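Local coordinates for protein tRNA (guanine(26)-N(2))-dimethyltransferase (Pyrococcus horikoshii, PDB 2DUL) that probably dimethylates the N2 amino group of guanine 26 in tRNA, taking the methyl groups from S-adenosyl-L-methionine, at residues 350-355 against 360-365; 346-351 against 368-373; 217-222 against 310-315. All coordinates share one frame; numbering follows the deposited sequence.

Contact 3 comes first along the chain: it brings strand 213-223, at the edge of the large mixed sheet of the methyltransferase fold, against the end of helix 302-314. Contact 1, centred about 14 Å away, is the hairpin of strands 352-355 and 361-364, and meets contact 3 where T355 bonds to E315. Contact 2 shares Y350 and E351 with it; its centre is about 10 Å from that of contact 1, nearer the surface, and it joins the helices flanking the hairpin, 338-347 and 368-375. Contacts 2 and 3, about 23 Å apart between centres, do not touch, so the hairpin links the outer helices to the region beside the edge strand of the large mixed sheet.

Contact 1 of 3, residues 350-355 against 360-365; sequences YEATRT and TGIKTS
T364 and S365 together grip the carbonyl of E351, at the open end of an antiparallel hairpin. T364 OG1, placed anti to its backbone N (chi1 -178°), donates to E351 O at 2.8 Å, and S365 N reaches the same oxygen at 3.1 Å. The T364 hydroxyl also accepts from A366 N. A valine here would keep the branched shape but lack the hydroxyl, and would probably leave E351 O with one donor fewer and A366 N without its acceptor. S365 OG sits in the plane of the Y350 ring, 3.6 Å from CD2 at its edge, and water 1 ties this hydroxyl to E351 OE1.

Further along, T353 and K363 form the hydrogen-bonded pair, with T353 N to K363 O at 3.0 Å and K363 N to T353 O at 2.9 Å. On their face T353 OG1 bonds to R354 O and receives L316 N. T355 CB rests 3.6 Å from K363 CD, the two side chains crossing at about a right angle. Bends at chi2 and chi4 carry K363 NZ away to E194, in a salt bridge, and to the carbonyls of I318 and L320, while T355 OG1 bonds to E315. Hydroxyls and an ammonium group thus satisfy backbone and acidic oxygens in this partly buried hairpin, and the polar groups fasten it to its surroundings.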
loop_
_atom_site.group_PDB
_atom_site.type_symbol
_atom_site.label_atom_id
_atom_site.label_comp_id
_atom_site.label_asym_id
_atom_site.label_seq_id
_atom_site.Cartn_x
_atom_site.Cartn_y
_atom_site.Cartn_z
ATOM N N TYR A 350 -22.412 12.975 -14.995
ATOM C CA TYR A 350 -21.067 12.425 -14.841
ATOM C C TYR A 350 -20.832 11.846 -13.454
ATOM O O TYR A 350 -21.446 12.268 -12.475
ATOM C CB TYR A 350 -19.993 13.492 -15.086
ATOM C CG TYR A 350 -19.967 14.046 -16.486
ATOM C CD1 TYR A 350 -20.690 15.191 -16.818
ATOM C CD2 TYR A 350 -19.248 13.401 -17.493
ATOM C CE1 TYR A 350 -20.701 15.676 -18.121
ATOM C CE2 TYR A 350 -19.253 13.877 -18.796
ATOM C CZ TYR A 350 -19.984 15.013 -19.105
ATOM O OH TYR A 350 -20.016 15.470 -20.403
ATOM N N GLU A 351 -19.935 10.872 -13.377
ATOM C CA GLU A 351 -19.580 10.277 -12.099
ATOM C C GLU A 351 -18.578 11.246 -11.484
ATOM O O GLU A 351 -17.706 11.765 -12.183
ATOM C CB GLU A 351 -18.917 8.924 -12.316
ATOM C CG GLU A 351 -19.843 7.860 -12.876
ATOM C CD GLU A 351 -19.078 6.736 -13.539
ATOM O OE1 GLU A 351 -18.544 6.960 -14.647
ATOM O OE2 GLU A 351 -19.001 5.637 -12.952
ATOM N N ALA A 352 -18.709 11.503 -10.188
ATOM C CA ALA A 352 -17.802 12.415 -9.505
ATOM C C ALA A 352 -17.802 12.127 -8.016
ATOM O O ALA A 352 -18.863 12.017 -7.401
ATOM C CB ALA A 352 -18.224 13.854 -9.759
ATOM N N THR A 353 -16.611 12.003 -7.439
ATOM C CA THR A 353 -16.477 11.734 -6.012
ATOM C C THR A 353 -15.253 12.453 -5.467
ATOM O O THR A 353 -14.423 12.960 -6.225
ATOM C CB THR A 353 -16.257 10.231 -5.718
ATOM O OG1 THR A 353 -14.947 9.850 -6.167
ATOM C CG2 THR A 353 -17.300 9.377 -6.421
ATOM N N ARG A 354 -15.152 12.491 -4.146
ATOM C CA ARG A 354 -13.998 13.088 -3.494
ATOM C C ARG A 354 -12.952 11.976 -3.549
ATOM O O ARG A 354 -13.272 10.844 -3.914
ATOM C CB ARG A 354 -14.321 13.420 -2.033
ATOM C CG ARG A 354 -15.318 14.552 -1.839
ATOM C CD ARG A 354 -15.833 14.580 -0.405
ATOM N NE ARG A 354 -16.792 15.659 -0.177
ATOM C CZ ARG A 354 -16.458 16.930 0.025
ATOM N NH1 ARG A 354 -17.402 17.842 0.218
ATOM N NH2 ARG A 354 -15.179 17.289 0.052
ATOM N N THR A 355 -11.710 12.288 -3.199
ATOM C CA THR A 355 -10.659 11.270 -3.198
ATOM C C THR A 355 -9.768 11.411 -1.974
ATOM O O THR A 355 -9.492 12.523 -1.526
ATOM C CB THR A 355 -9.766 11.350 -4.455
ATOM O OG1 THR A 355 -8.628 10.492 -4.278
ATOM C CG2 THR A 355 -9.289 12.786 -4.699
ATOM N N THR A 360 -8.996 18.580 -1.762
ATOM C CA THR A 360 -9.666 19.385 -2.782
ATOM C C THR A 360 -9.692 18.690 -4.143
ATOM O O THR A 360 -10.030 19.303 -5.158
ATOM C CB THR A 360 -8.985 20.759 -2.939
ATOM O OG1 THR A 360 -7.573 20.579 -3.123
ATOM C CG2 THR A 360 -9.228 21.614 -1.700
ATOM N N GLY A 361 -9.350 17.407 -4.162
ATOM C CA GLY A 361 -9.346 16.678 -5.416
ATOM C C GLY A 361 -10.680 16.032 -5.744
ATOM O O GLY A 361 -11.398 15.576 -4.856
ATOM N N ILE A 362 -11.024 16.003 -7.026
ATOM C CA ILE A 362 -12.271 15.384 -7.446
ATOM C C ILE A 362 -12.007 14.397 -8.574
ATOM O O ILE A 362 -11.432 14.757 -9.605
ATOM C CB ILE A 362 -13.295 16.431 -7.947
ATOM C CG1 ILE A 362 -13.698 17.365 -6.806
ATOM C CG2 ILE A 362 -14.534 15.720 -8.495
ATOM C CD1 ILE A 362 -14.507 18.565 -7.265
ATOM N N LYS A 363 -12.407 13.150 -8.351
ATOM C CA LYS A 363 -12.268 12.095 -9.348
ATOM C C LYS A 363 -13.537 12.223 -10.178
ATOM O O LYS A 363 -14.637 12.313 -9.624
ATOM C CB LYS A 363 -12.255 10.713 -8.681
ATOM C CG LYS A 363 -10.983 9.879 -8.882
ATOM C CD LYS A 363 -9.934 10.204 -7.849
ATOM C CE LYS A 363 -8.879 9.102 -7.737
ATOM N NZ LYS A 363 -8.097 8.870 -8.986
ATOM N N THR A 364 -13.405 12.237 -11.496
ATOM C CA THR A 364 -14.584 12.350 -12.330
ATOM C C THR A 364 -14.372 11.804 -13.727
ATOM O O THR A 364 -13.252 11.797 -14.242
ATOM C CB THR A 364 -15.052 13.815 -12.446
ATOM O OG1 THR A 364 -16.244 13.872 -13.238
ATOM C CG2 THR A 364 -13.981 14.675 -13.096
ATOM N N SER A 365 -15.459 11.342 -14.333
ATOM C CA SER A 365 -15.413 10.814 -15.689
ATOM C C SER A 365 -15.458 11.973 -16.685
ATOM O O SER A 365 -15.150 11.806 -17.865
ATOM C CB SER A 365 -16.611 9.887 -15.927
ATOM O OG SER A 365 -17.840 10.565 -15.683
HETATM O O HOH W 1 -20.013 9.001 -16.128
HETATM O O HOH W 2 -11.348 14.814 -2.202
#

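Contact 2 of 3, residues 346-351 against 368-373; sequences REQGYE and YEVFIE
V370, on the first turn of helix 368-375, meets Q348 and Y350 just beyond helix 338-347, whose end is closed by a Schellman motif. The elements around it, helix, strand, two helices and a hairpin, follow the order of a winged-helix fold, with which the topology is consistent. The first shell is small and van der Waals in kind, with one methyl touching both a ring carbon and an amide oxygen. V370 CG1, which points away from the backbone N (chi1 169°), comes within 4.0 Å of Y350 CE1, approaching the ring obliquely, and within 3.9 Å of Q348 OE1. Its other methyl, CG2, lies 4.1 Å from Y350 OH. The valine therefore sets its two methyls beside the CE1 and OH end of the tyrosine, while the Q348 and V370 side chains slide past each other in opposite directions.

The second shell explains these positions. G349, with a phi of 92°, turns the chain out of the helix and lets its N bond to R346 O at 3.0 Å; a side chain at these backbone angles would jam against the carbonyl oxygen of Q348. Beyond this turn Y350, like Q348 before it, points its side chain toward V370. A366 and P367 touch the Y350 ring, and R346 NH2 bonds to A352 O, tying the helix end to the first strand. F371 packs on I341 and L345 of helix 338-347, joining the two helices. The amide of Q348 is held by NE2 bonding to T374 OG1, and that same hydroxyl bonds to V370 O, one turn back.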
loop_
_atom_site.group_PDB
_atom_site.type_symbol
_atom_site.label_atom_id
_atom_site.label_comp_id
_atom_site.label_asym_id
_atom_site.label_seq_id
_atom_site.Cartn_x
_atom_site.Cartn_y
_atom_site.Cartn_z
ATOM N N ARG A 346 -22.572 15.559 -11.186
ATOM C CA ARG A 346 -23.522 14.456 -11.139
ATOM C C ARG A 346 -24.829 14.852 -11.819
ATOM O O ARG A 346 -25.459 14.033 -12.488
ATOM C CB ARG A 346 -23.772 14.038 -9.687
ATOM C CG ARG A 346 -22.572 13.359 -9.044
ATOM C CD ARG A 346 -22.803 13.053 -7.572
ATOM N NE ARG A 346 -21.663 12.348 -6.991
ATOM C CZ ARG A 346 -21.540 12.051 -5.701
ATOM N NH1 ARG A 346 -22.490 12.395 -4.837
ATOM N NH2 ARG A 346 -20.461 11.410 -5.273
ATOM N N GLU A 347 -25.230 16.111 -11.660
ATOM C CA GLU A 347 -26.460 16.586 -12.290
ATOM C C GLU A 347 -26.329 16.591 -13.809
ATOM O O GLU A 347 -27.321 16.451 -14.526
ATOM C CB GLU A 347 -26.820 17.990 -11.793
ATOM C CG GLU A 347 -27.598 17.997 -10.484
ATOM C CD GLU A 347 -28.078 19.384 -10.089
ATOM O OE1 GLU A 347 -28.617 20.105 -10.959
ATOM O OE2 GLU A 347 -27.926 19.749 -8.905
ATOM N N GLN A 348 -25.102 16.749 -14.299
ATOM C CA GLN A 348 -24.857 16.754 -15.738
ATOM C C GLN A 348 -24.692 15.337 -16.273
ATOM O O GLN A 348 -24.421 15.141 -17.456
ATOM C CB GLN A 348 -23.607 17.571 -16.065
ATOM C CG GLN A 348 -23.757 19.064 -15.833
ATOM C CD GLN A 348 -22.473 19.819 -16.104
ATOM O OE1 GLN A 348 -21.956 19.810 -17.224
ATOM N NE2 GLN A 348 -21.947 20.474 -15.075
ATOM N N GLY A 349 -24.833 14.351 -15.393
ATOM C CA GLY A 349 -24.709 12.967 -15.815
ATOM C C GLY A 349 -23.332 12.334 -15.711
ATOM O O GLY A 349 -23.103 11.266 -16.284
ATOM N N TYR A 350 -22.412 12.975 -14.995
ATOM C CA TYR A 350 -21.067 12.425 -14.841
ATOM C C TYR A 350 -20.832 11.846 -13.454
ATOM O O TYR A 350 -21.446 12.268 -12.475
ATOM C CB TYR A 350 -19.993 13.492 -15.086
ATOM C CG TYR A 350 -19.967 14.046 -16.486
ATOM C CD1 TYR A 350 -20.690 15.191 -16.818
ATOM C CD2 TYR A 350 -19.248 13.401 -17.493
ATOM C CE1 TYR A 350 -20.701 15.676 -18.121
ATOM C CE2 TYR A 350 -19.253 13.877 -18.796
ATOM C CZ TYR A 350 -19.984 15.013 -19.105
ATOM O OH TYR A 350 -20.016 15.470 -20.403
ATOM N N GLU A 351 -19.935 10.872 -13.377
ATOM C CA GLU A 351 -19.580 10.277 -12.099
ATOM C C GLU A 351 -18.578 11.246 -11.484
ATOM O O GLU A 351 -17.706 11.765 -12.183
ATOM C CB GLU A 351 -18.917 8.924 -12.316
ATOM C CG GLU A 351 -19.843 7.860 -12.876
ATOM C CD GLU A 351 -19.078 6.736 -13.539
ATOM O OE1 GLU A 351 -18.544 6.960 -14.647
ATOM O OE2 GLU A 351 -19.001 5.637 -12.952
ATOM N N TYR A 368 -11.751 17.306 -19.038
ATOM C CA TYR A 368 -11.155 18.476 -18.399
ATOM C C TYR A 368 -11.931 19.771 -18.668
ATOM O O TYR A 368 -12.214 20.538 -17.748
ATOM C CB TYR A 368 -9.713 18.647 -18.883
ATOM C CG TYR A 368 -9.064 19.934 -18.416
ATOM C CD1 TYR A 368 -8.567 20.062 -17.119
ATOM C CD2 TYR A 368 -8.962 21.029 -19.275
ATOM C CE1 TYR A 368 -7.978 21.259 -16.683
ATOM C CE2 TYR A 368 -8.381 22.228 -18.856
ATOM C CZ TYR A 368 -7.893 22.337 -17.563
ATOM O OH TYR A 368 -7.336 23.528 -17.155
ATOM N N GLU A 369 -12.266 20.022 -19.929
ATOM C CA GLU A 369 -12.985 21.242 -20.279
ATOM C C GLU A 369 -14.344 21.346 -19.606
ATOM O O GLU A 369 -14.775 22.440 -19.242
ATOM C CB GLU A 369 -13.150 21.354 -21.795
ATOM C CG GLU A 369 -11.842 21.480 -22.563
ATOM C CD GLU A 369 -10.979 22.656 -22.112
ATOM O OE1 GLU A 369 -11.526 23.673 -21.629
ATOM O OE2 GLU A 369 -9.743 22.567 -22.267
ATOM N N VAL A 370 -15.026 20.219 -19.442
ATOM C CA VAL A 370 -16.327 20.239 -18.780
ATOM C C VAL A 370 -16.115 20.558 -17.300
ATOM O O VAL A 370 -16.899 21.285 -16.697
ATOM C CB VAL A 370 -17.049 18.886 -18.904
ATOM C CG1 VAL A 370 -18.267 18.859 -17.989
ATOM C CG2 VAL A 370 -17.476 18.663 -20.348
ATOM N N PHE A 371 -15.051 20.009 -16.720
ATOM C CA PHE A 371 -14.752 20.261 -15.314
ATOM C C PHE A 371 -14.509 21.752 -15.085
ATOM O O PHE A 371 -15.058 22.341 -14.157
ATOM C CB PHE A 371 -13.506 19.478 -14.877
ATOM C CG PHE A 371 -13.185 19.618 -13.412
ATOM C CD1 PHE A 371 -13.879 18.874 -12.461
ATOM C CD2 PHE A 371 -12.197 20.504 -12.984
ATOM C CE1 PHE A 371 -13.595 19.007 -11.099
ATOM C CE2 PHE A 371 -11.902 20.648 -11.622
ATOM C CZ PHE A 371 -12.601 19.899 -10.679
ATOM N N ILE A 372 -13.685 22.351 -15.942
ATOM C CA ILE A 372 -13.349 23.769 -15.834
ATOM C C ILE A 372 -14.582 24.659 -15.937
ATOM O O ILE A 372 -14.743 25.611 -15.166
ATOM C CB ILE A 372 -12.338 24.188 -16.927
ATOM C CG1 ILE A 372 -11.040 23.396 -16.764
ATOM C CG2 ILE A 372 -12.062 25.685 -16.844
ATOM C CD1 ILE A 372 -10.423 23.501 -15.390
ATOM N N GLU A 373 -15.450 24.354 -16.892
ATOM C CA GLU A 373 -16.660 25.141 -17.066
ATOM C C GLU A 373 -17.534 25.004 -15.826
ATOM O O GLU A 373 -18.239 25.935 -15.450
ATOM C CB GLU A 373 -17.429 24.675 -18.307
ATOM C CG GLU A 373 -18.656 25.529 -18.623
ATOM C CD GLU A 373 -19.289 25.181 -19.962
ATOM O OE1 GLU A 373 -19.813 24.055 -20.102
ATOM O OE2 GLU A 373 -19.259 26.037 -20.876
#

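Contact 3 of 3, residues 217-222 against 310-315; sequences VILAYY and KMIDQE. With GOL (glycerol), chain B.
With CG1 anti to its carbonyl carbon (chi1 -64°) and the chain extended beyond it, I312 sends CD1 to Y221 and leaves CG2 for L219. Y221 answers with CG held between its backbone N and carbonyl carbon (chi1 65°), which swings the ring end away and leaves its base for the isoleucine: I312 CD1 lies 3.7 Å from Y221 CB and meets the ring obliquely. L219, two residues earlier in the strand, brings CD1 to 3.9 Å from I312 CG2. Both side chains cross I312 at about a right angle. A single helix residue rests against two strand residues, all three buried.

A glycerol, probably from the crystallisation liquor, bridges the same two elements. Its O3 donates to A220 O at 2.6 Å and its O2 to E315 OE2 at 2.7 Å, while H356 NE2 bonds to it as well; its C3 lies 3.8 Å from I312 CG2. E315 OE2 also bonds to T355 OG1, and K282 NZ binds the carbonyls of I312 and E315.

The side chain of Y221 is about 8 Å from that of R61, a residue predicted to bind S-adenosyl-L-methionine. Earlier in the strand, I218 and L219 both face F230 in a classic beta bulge. Strands 213-223 and 226-235 form the antiparallel hairpin that ends the class I methyltransferase sheet, and helix 302-314 meets its edge strand through I312.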
loop_
_atom_site.group_PDB
_atom_site.type_symbol
_atom_site.label_atom_id
_atom_site.label_comp_id
_atom_site.label_asym_id
_atom_site.label_seq_id
_atom_site.Cartn_x
_atom_site.Cartn_y
_atom_site.Cartn_z
ATOM N N VAL A 217 -4.364 -5.487 -8.445
ATOM C CA VAL A 217 -4.289 -4.653 -7.259
ATOM C C VAL A 217 -5.497 -4.927 -6.370
ATOM O O VAL A 217 -6.635 -4.884 -6.827
ATOM C CB VAL A 217 -4.261 -3.158 -7.619
ATOM C CG1 VAL A 217 -4.227 -2.320 -6.345
ATOM C CG2 VAL A 217 -3.049 -2.852 -8.479
ATOM N N ILE A 218 -5.240 -5.237 -5.103
ATOM C CA ILE A 218 -6.312 -5.486 -4.158
ATOM C C ILE A 218 -6.708 -4.135 -3.571
ATOM O O ILE A 218 -7.884 -3.768 -3.538
ATOM C CB ILE A 218 -5.845 -6.410 -3.020
ATOM C CG1 ILE A 218 -5.494 -7.791 -3.587
ATOM C CG2 ILE A 218 -6.929 -6.514 -1.954
ATOM C CD1 ILE A 218 -4.747 -8.685 -2.611
ATOM N N LEU A 219 -5.702 -3.391 -3.129
ATOM C CA LEU A 219 -5.915 -2.081 -2.538
ATOM C C LEU A 219 -4.599 -1.328 -2.468
ATOM O O LEU A 219 -3.607 -1.852 -1.970
ATOM C CB LEU A 219 -6.482 -2.224 -1.122
ATOM C CG LEU A 219 -6.514 -0.947 -0.271
ATOM C CD1 LEU A 219 -7.451 0.069 -0.907
ATOM C CD2 LEU A 219 -6.966 -1.284 1.141
ATOM N N ALA A 220 -4.592 -0.105 -2.982
ATOM C CA ALA A 220 -3.394 0.728 -2.940
ATOM C C ALA A 220 -3.881 2.117 -2.577
ATOM O O ALA A 220 -4.857 2.609 -3.148
ATOM C CB ALA A 220 -2.696 0.738 -4.286
ATOM N N TYR A 221 -3.205 2.752 -1.627
ATOM C CA TYR A 221 -3.629 4.067 -1.191
ATOM C C TYR A 221 -2.495 4.882 -0.591
ATOM O O TYR A 221 -1.400 4.372 -0.355
ATOM C CB TYR A 221 -4.760 3.912 -0.164
ATOM C CG TYR A 221 -4.345 3.242 1.130
ATOM C CD1 TYR A 221 -3.841 3.992 2.193
ATOM C CD2 TYR A 221 -4.448 1.859 1.294
ATOM C CE1 TYR A 221 -3.452 3.386 3.387
ATOM C CE2 TYR A 221 -4.058 1.239 2.488
ATOM C CZ TYR A 221 -3.561 2.015 3.529
ATOM O OH TYR A 221 -3.174 1.422 4.711
ATOM N N TYR A 222 -2.777 6.159 -0.359
ATOM C CA TYR A 222 -1.822 7.080 0.238
ATOM C C TYR A 222 -2.418 7.553 1.561
ATOM O O TYR A 222 -3.625 7.778 1.655
ATOM C CB TYR A 222 -1.603 8.293 -0.667
ATOM C CG TYR A 222 -0.836 9.404 0.009
ATOM C CD1 TYR A 222 0.552 9.356 0.111
ATOM C CD2 TYR A 222 -1.506 10.474 0.605
ATOM C CE1 TYR A 222 1.258 10.341 0.792
ATOM C CE2 TYR A 222 -0.811 11.464 1.293
ATOM C CZ TYR A 222 0.569 11.391 1.383
ATOM O OH TYR A 222 1.265 12.356 2.071
ATOM N N LYS A 310 -14.078 3.889 4.087
ATOM C CA LYS A 310 -15.327 4.353 3.491
ATOM C C LYS A 310 -15.036 5.343 2.371
ATOM O O LYS A 310 -15.726 5.357 1.351
ATOM C CB LYS A 310 -16.228 4.999 4.550
ATOM C CG LYS A 310 -16.829 4.003 5.531
ATOM C CD LYS A 310 -17.678 4.687 6.594
ATOM C CE LYS A 310 -18.294 3.661 7.538
ATOM N NZ LYS A 310 -19.082 4.301 8.629
ATOM N N MET A 311 -14.012 6.169 2.567
ATOM C CA MET A 311 -13.626 7.142 1.556
ATOM C C MET A 311 -13.170 6.398 0.299
ATOM O O MET A 311 -13.604 6.709 -0.807
ATOM C CB MET A 311 -12.488 8.029 2.079
ATOM C CG MET A 311 -11.837 8.904 1.016
ATOM S SD MET A 311 -12.989 10.035 0.205
ATOM C CE MET A 311 -12.754 11.506 1.212
ATOM N N ILE A 312 -12.303 5.406 0.481
ATOM C CA ILE A 312 -11.785 4.628 -0.639
ATOM C C ILE A 312 -12.877 3.772 -1.278
ATOM O O ILE A 312 -12.913 3.597 -2.497
ATOM C CB ILE A 312 -10.614 3.722 -0.182
ATOM C CG1 ILE A 312 -9.448 4.597 0.284
ATOM C CG2 ILE A 312 -10.167 2.813 -1.322
ATOM C CD1 ILE A 312 -8.283 3.820 0.867
ATOM N N ASP A 313 -13.774 3.246 -0.452
ATOM C CA ASP A 313 -14.860 2.414 -0.949
ATOM C C ASP A 313 -15.789 3.201 -1.878
ATOM O O ASP A 313 -16.242 2.682 -2.896
ATOM C CB ASP A 313 -15.650 1.837 0.233
ATOM C CG ASP A 313 -16.827 0.984 -0.204
ATOM O OD1 ASP A 313 -16.639 0.095 -1.061
ATOM O OD2 ASP A 313 -17.942 1.199 0.319
ATOM N N GLN A 314 -16.060 4.457 -1.547
ATOM C CA GLN A 314 -16.950 5.266 -2.380
ATOM C C GLN A 314 -16.197 6.048 -3.453
ATOM O O GLN A 314 -16.799 6.638 -4.352
ATOM C CB GLN A 314 -17.758 6.225 -1.504
ATOM C CG GLN A 314 -16.945 7.343 -0.894
ATOM C CD GLN A 314 -17.355 8.706 -1.422
ATOM O OE1 GLN A 314 -17.398 8.929 -2.634
ATOM N NE2 GLN A 314 -17.652 9.630 -0.511
ATOM N N GLU A 315 -14.873 6.039 -3.364
ATOM C CA GLU A 315 -14.047 6.758 -4.326
ATOM C C GLU A 315 -14.088 6.116 -5.711
ATOM O O GLU A 315 -13.966 4.899 -5.853
ATOM C CB GLU A 315 -12.601 6.804 -3.821
ATOM C CG GLU A 315 -11.689 7.730 -4.597
ATOM C CD GLU A 315 -10.342 7.902 -3.918
ATOM O OE1 GLU A 315 -10.321 8.010 -2.670
ATOM O OE2 GLU A 315 -9.312 7.945 -4.626
HETATM C C1 GOL B . -10.072 3.951 -5.059
HETATM O O1 GOL B . -10.815 4.148 -6.264
HETATM C C2 GOL B . -8.599 4.291 -5.289
HETATM O O2 GOL B . -8.475 5.656 -5.715
HETATM C C3 GOL B . -7.818 4.071 -3.993
HETATM O O3 GOL B . -6.444 4.392 -4.201
#